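Local coordinates for protein aeromonas extracellular serine protease (Aeromonas sobria, PDB 3WQB) that cleaves peptide bonds that follow paired basic residues, one of them lysine, as a secreted calcium-binding serine protease of the furin-like subtilases, at residues V479-Q484 / L549-V554. The protein carries 1 engineered substitution. Sequence-based numbering, arbitrary orientation.
With CA (calcium ion), chain D.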
ATOM      1  N   VAL A 479     -10.236  -8.985  13.548  1.00 12.18           N
ATOM      2  CA  VAL A 479     -11.488  -8.700  14.273  1.00 12.28           C
ATOM      3  C   VAL A 479     -12.684  -9.319  13.559  1.00 12.02           C
ATOM      4  O   VAL A 479     -12.789  -9.265  12.325  1.00 12.12           O
ATOM      5  CB  VAL A 479     -11.727  -7.170  14.478  1.00 12.40           C
ATOM      6  CG1 VAL A 479     -13.050  -6.920  15.219  1.00 13.79           C
ATOM      7  CG2 VAL A 479     -10.590  -6.546  15.254  1.00 14.02           C
ATOM      8  N   SER A 480     -13.568  -9.915  14.356  1.00 12.03           N
ATOM      9  CA  SER A 480     -14.861 -10.390  13.877  1.00 12.64           C
ATOM     10  C   SER A 480     -15.944  -9.774  14.744  1.00 12.77           C
ATOM     11  O   SER A 480     -15.865  -9.812  15.971  1.00 13.30           O
ATOM     12  CB  SER A 480     -14.937 -11.917  13.927  1.00 13.20           C
ATOM     13  OG  SER A 480     -13.970 -12.466  13.047  1.00 14.62           O
ATOM     14  N   LEU A 481     -16.938  -9.174  14.093  1.00 12.76           N
ATOM     15  CA  LEU A 481     -18.054  -8.541  14.787  1.00 13.07           C
ATOM     16  C   LEU A 481     -19.243  -8.423  13.847  1.00 13.43           C
ATOM     17  O   LEU A 481     -19.090  -8.470  12.624  1.00 13.57           O
ATOM     18  CB  LEU A 481     -17.649  -7.167  15.361  1.00 13.16           C
ATOM     19  CG  LEU A 481     -17.172  -6.056  14.421  1.00 12.70           C
ATOM     20  CD1 LEU A 481     -18.353  -5.341  13.764  1.00 13.97           C
ATOM     21  CD2 LEU A 481     -16.331  -5.057  15.201  1.00 14.28           C
ATOM     22  N   ASP A 482     -20.425  -8.263  14.434  1.00 13.77           N
ATOM     23  CA  ASP A 482     -21.623  -7.898  13.681  1.00 14.28           C
ATOM     24  C   ASP A 482     -22.007  -6.467  13.989  1.00 14.19           C
ATOM     25  O   ASP A 482     -22.015  -6.056  15.152  1.00 14.20           O
ATOM     26  CB  ASP A 482     -22.798  -8.802  14.052  1.00 15.08           C
ATOM     27  CG  ASP A 482     -22.631 -10.230  13.562  1.00 16.83           C
ATOM     28  OD1 ASP A 482     -21.845 -10.475  12.621  1.00 19.07           O
ATOM     29  OD2 ASP A 482     -23.318 -11.110  14.117  1.00 21.81           O
ATOM     30  N   HIS A 483     -22.318  -5.711  12.942  1.00 13.87           N
ATOM     31  CA  HIS A 483     -22.806  -4.343  13.076  1.00 14.00           C
ATOM     32  C   HIS A 483     -23.392  -3.895  11.752  1.00 14.62           C
ATOM     33  O   HIS A 483     -22.801  -4.118  10.693  1.00 14.75           O
ATOM     34  CB  HIS A 483     -21.680  -3.392  13.494  1.00 13.83           C
ATOM     35  CG  HIS A 483     -22.159  -2.040  13.914  1.00 13.83           C
ATOM     36  ND1 HIS A 483     -22.506  -1.060  13.011  1.00 14.47           N
ATOM     37  CD2 HIS A 483     -22.328  -1.499  15.142  1.00 13.95           C
ATOM     38  CE1 HIS A 483     -22.894   0.021  13.665  1.00 14.36           C
ATOM     39  NE2 HIS A 483     -22.789  -0.216  14.960  1.00 13.98           N
ATOM     40  N   GLN A 484     -24.560  -3.263  11.822  1.00 14.83           N
ATOM     41  CA  GLN A 484     -25.331  -2.916  10.631  1.00 15.42           C
ATOM     42  C   GLN A 484     -24.856  -1.673   9.861  1.00 14.90           C
ATOM     43  O   GLN A 484     -25.294  -1.446   8.738  1.00 15.76           O
ATOM     44  CB  GLN A 484     -26.815  -2.753  10.982  1.00 16.06           C
ATOM     45  CG  GLN A 484     -27.513  -4.013  11.460  1.00 17.95           C
ATOM     46  CD  GLN A 484     -28.853  -3.706  12.100  1.00 21.17           C
ATOM     47  OE1 GLN A 484     -29.006  -2.709  12.815  1.00 23.02           O
ATOM     48  NE2 GLN A 484     -29.834  -4.563  11.844  1.00 23.34           N
ATOM     49  N   LEU A 549      -8.322  -4.429  23.115  1.00 11.04           N
ATOM     50  CA  LEU A 549      -9.038  -3.934  21.946  1.00 11.37           C
ATOM     51  C   LEU A 549     -10.272  -3.171  22.395  1.00 11.30           C
ATOM     52  O   LEU A 549     -10.996  -3.617  23.287  1.00 12.12           O
ATOM     53  CB  LEU A 549      -9.462  -5.095  21.050  1.00 12.05           C
ATOM     54  CG  LEU A 549     -10.044  -4.698  19.692  1.00 12.79           C
ATOM     55  CD1 LEU A 549      -8.935  -4.248  18.742  1.00 14.62           C
ATOM     56  CD2 LEU A 549     -10.824  -5.851  19.103  1.00 14.50           C
ATOM     57  N   GLU A 550     -10.507  -2.022  21.770  1.00 11.48           N
ATOM     58  CA  GLU A 550     -11.655  -1.192  22.095  1.00 11.26           C
ATOM     59  C   GLU A 550     -12.430  -0.922  20.822  1.00 11.25           C
ATOM     60  O   GLU A 550     -11.837  -0.546  19.817  1.00 11.69           O
ATOM     61  CB  GLU A 550     -11.195   0.134  22.715  1.00 11.42           C
ATOM     62  CG  GLU A 550     -10.614  -0.005  24.103  1.00 13.34           C
ATOM     63  CD  GLU A 550     -10.291   1.319  24.767  1.00 15.28           C
ATOM     64  OE1 GLU A 550     -10.397   2.391  24.124  1.00 17.03           O
ATOM     65  OE2 GLU A 550      -9.942   1.288  25.962  1.00 16.72           O
ATOM     66  N   VAL A 551     -13.750  -1.122  20.851  1.00 11.63           N
ATOM     67  CA  VAL A 551     -14.611  -0.860  19.699  1.00 11.68           C
ATOM     68  C   VAL A 551     -15.789  -0.013  20.175  1.00 11.69           C
ATOM     69  O   VAL A 551     -16.448  -0.387  21.142  1.00 11.57           O
ATOM     70  CB  VAL A 551     -15.141  -2.170  19.065  1.00 11.99           C
ATOM     71  CG1 VAL A 551     -16.077  -1.880  17.896  1.00 13.11           C
ATOM     72  CG2 VAL A 551     -13.982  -3.065  18.620  1.00 12.70           C
ATOM     73  N   THR A 552     -16.038   1.117  19.513  1.00 11.71           N
ATOM     74  CA  THR A 552     -17.145   2.007  19.875  1.00 11.88           C
ATOM     75  C   THR A 552     -17.925   2.402  18.635  1.00 11.54           C
ATOM     76  O   THR A 552     -17.337   2.702  17.599  1.00 11.47           O
ATOM     77  CB  THR A 552     -16.633   3.310  20.535  1.00 12.17           C
ATOM     78  OG1 THR A 552     -15.665   3.005  21.545  1.00 13.06           O
ATOM     79  CG2 THR A 552     -17.781   4.057  21.189  1.00 13.38           C
ATOM     80  N   ASP A 553     -19.252   2.398  18.746  1.00 11.60           N
ATOM     81  CA  ASP A 553     -20.123   2.991  17.739  1.00 11.99           C
ATOM     82  C   ASP A 553     -20.263   4.473  18.093  1.00 12.14           C
ATOM     83  O   ASP A 553     -20.766   4.816  19.161  1.00 12.56           O
ATOM     84  CB  ASP A 553     -21.474   2.246  17.741  1.00 12.19           C
ATOM     85  CG  ASP A 553     -22.518   2.862  16.800  1.00 12.46           C
ATOM     86  OD1 ASP A 553     -22.509   4.085  16.529  1.00 13.59           O
ATOM     87  OD2 ASP A 553     -23.390   2.105  16.335  1.00 14.06           O
ATOM     88  N   VAL A 554     -19.777   5.342  17.211  1.00 12.15           N
ATOM     89  CA  VAL A 554     -19.639   6.763  17.526  1.00 12.36           C
ATOM     90  C   VAL A 554     -20.553   7.672  16.701  1.00 12.42           C
ATOM     91  O   VAL A 554     -20.254   8.856  16.529  1.00 13.11           O
ATOM     92  CB  VAL A 554     -18.155   7.252  17.395  1.00 12.19           C
ATOM     93  CG1 VAL A 554     -17.240   6.495  18.361  1.00 12.91           C
ATOM     94  CG2 VAL A 554     -17.657   7.148  15.948  1.00 13.07           C
TER
HETATM   95 CA    CA D 902     -24.621   3.886  15.113  1.00 13.46          CA
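His483 meets Asp553 through one hydrogen bond, NE2 to OD2 at 2.8 Å, with an angle of 153° at the hydrogen. The carboxylate oxygen lies at the imidazole edge, almost in the ring plane, yet the nitrogen approaches from above the carboxylate plane, the two planes being 60° apart. The same carboxylate grips a calcium ion with both OD1 and OD2 of Asp553, each at about 2.5 Å, so OD2 is shared between metal and imidazole. His483 has CG anti to the backbone N, which carries NE2 across to this oxygen, and it is a second-shell residue, hydrogen-bonded to a calcium ligand, that probably helps fix the rotation of the carboxylate. Asp454, Asp488, Ala555, Asn578 and Asn579 complete the calcium site.

Behind the polar pair, the contact is apolar. Leu481 and Val551 reach tip to tip, CD2 to CG1 at 4.2 Å, while Val479 CG2 passes Leu549 CD2 slantwise at 3.9 Å. The CA atoms of His483 and Asp553 are 9.1 Å apart and those of Leu481 and Val551 9.7 Å, too far for backbone pairing; with strand directions differing by 16°, this identifies face-to-face sheet packing, as in the beta-sandwich of the P-domain. Strand 471-482 lies between 527-535 and 583-595 in one sheet, strand 545-553 between 460-466 and 489-494 in the other; Leu489 touches Leu481, His483 and Val551.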